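Side-chain contact in ferripyochelin binding protein (Pyrococcus horikoshii, PDB 1V3W), which probably acts as a gamma-class carbonic anhydrase, interconverting carbon dioxide and bicarbonate at zinc sites, and also binds calcium: residues T35-W38 with P39-L43. Numbering follows the deposited sequence.
Sequences TSVW and PSAVL. With CA (calcium ion), chain C; EDO (1,2-ethanediol), chain H.
Val37 lays its CG1 methyl over the inner side of the bend, against Ala41 and Leu43. Val37 CG1 is 3.8 Å from Ala41 CB and 3.7 Å from Leu43 CD1. It lies anti to the backbone N (chi1 179°), which brings this branch to both partners. The Val37 and Leu43 side chains meet at a slant. Leu31 touches both of them, so the cluster is part of the apolar core. Between Val37 and Leu43 the chain turns a corner. Trp38 to Ala41 form a type II beta turn, closed by Ala41 N giving its hydrogen to Trp38 O at 3.1 Å. The fold is a left-handed parallel beta-helix of the hexapeptide-repeat family. Here the turn joins strand 36-37 to strand 42-45, which belong to two different sheets of the helix. The end of the Trp38 side chain leads away from 39-43. Trp38 NE1 makes a weak hydrogen bond back to Ser36 OG at 2.9 Å. The indole also meets His166 edge-to-face and makes a cation-pi contact with Arg44 of the second subunit. Ser40 occupies the third position of the turn, with phi positive at 70°. Ser40 OG binds the calcium ion at 2.4 Å and shares a hydrogen bond with O1 of 1,2-ethanediol at 3.1 Å. Asn61 and the Ser40 and Asn61 residues of both other subunits complete the six protein ligands, placing this calcium where the three chains meet.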
# COMPACT_ATOMS: atom_id res chain seq x y z
N THR A 35 -12.62 -15.80 8.82
CA THR A 35 -11.93 -14.56 8.50
C THR A 35 -10.97 -14.90 7.37
O THR A 35 -10.73 -16.07 7.08
CB THR A 35 -11.11 -14.01 9.69
OG1 THR A 35 -10.21 -15.02 10.16
CG2 THR A 35 -12.02 -13.56 10.81
N SER A 36 -10.43 -13.87 6.73
CA SER A 36 -9.49 -14.10 5.65
C SER A 36 -8.49 -12.95 5.59
O SER A 36 -8.84 -11.79 5.76
CB SER A 36 -10.22 -14.26 4.31
OG SER A 36 -11.10 -13.18 4.04
N VAL A 37 -7.23 -13.31 5.36
CA VAL A 37 -6.14 -12.35 5.26
C VAL A 37 -5.51 -12.63 3.90
O VAL A 37 -5.03 -13.74 3.63
CB VAL A 37 -5.12 -12.55 6.40
CG1 VAL A 37 -3.98 -11.56 6.25
CG2 VAL A 37 -5.81 -12.35 7.74
N TRP A 38 -5.52 -11.61 3.05
CA TRP A 38 -5.05 -11.75 1.68
C TRP A 38 -3.59 -11.41 1.40
O TRP A 38 -2.89 -10.88 2.25
CB TRP A 38 -6.03 -10.98 0.80
CG TRP A 38 -7.42 -11.54 0.99
CD1 TRP A 38 -8.33 -11.18 1.96
CD2 TRP A 38 -7.97 -12.68 0.32
NE1 TRP A 38 -9.41 -12.04 1.93
CE2 TRP A 38 -9.22 -12.96 0.93
CE3 TRP A 38 -7.54 -13.48 -0.74
CZ2 TRP A 38 -10.02 -14.03 0.52
CZ3 TRP A 38 -8.33 -14.54 -1.14
CH2 TRP A 38 -9.57 -14.80 -0.52
N PRO A 39 -3.11 -11.74 0.19
CA PRO A 39 -1.72 -11.48 -0.18
C PRO A 39 -1.15 -10.12 0.17
O PRO A 39 -1.77 -9.09 -0.08
CB PRO A 39 -1.71 -11.70 -1.69
CG PRO A 39 -2.73 -12.77 -1.87
CD PRO A 39 -3.85 -12.32 -0.95
N SER A 40 0.04 -10.13 0.77
CA SER A 40 0.76 -8.91 1.12
C SER A 40 0.16 -8.09 2.26
O SER A 40 0.62 -6.98 2.53
CB SER A 40 0.92 -8.04 -0.13
OG SER A 40 2.28 -7.68 -0.34
N ALA A 41 -0.87 -8.62 2.91
CA ALA A 41 -1.47 -7.93 4.04
C ALA A 41 -0.54 -8.18 5.23
O ALA A 41 0.08 -9.23 5.32
CB ALA A 41 -2.85 -8.49 4.33
N VAL A 42 -0.45 -7.21 6.13
CA VAL A 42 0.40 -7.33 7.30
C VAL A 42 -0.35 -7.01 8.58
O VAL A 42 -0.91 -5.92 8.72
CB VAL A 42 1.63 -6.38 7.22
CG1 VAL A 42 2.50 -6.54 8.47
CG2 VAL A 42 2.45 -6.68 5.97
N LEU A 43 -0.39 -7.97 9.50
CA LEU A 43 -1.04 -7.78 10.79
C LEU A 43 0.10 -7.94 11.80
O LEU A 43 0.50 -9.05 12.14
CB LEU A 43 -2.13 -8.83 11.04
CG LEU A 43 -3.42 -8.67 10.22
CD1 LEU A 43 -3.14 -8.98 8.76
CD2 LEU A 43 -4.49 -9.60 10.76
CA CA C . 2.95 -5.44 0.13
C1 EDO H . 4.03 -10.67 -1.75
O1 EDO H . 3.62 -10.52 -0.40
C2 EDO H . 4.92 -11.92 -1.90
O2 EDO H . 5.09 -12.58 -0.64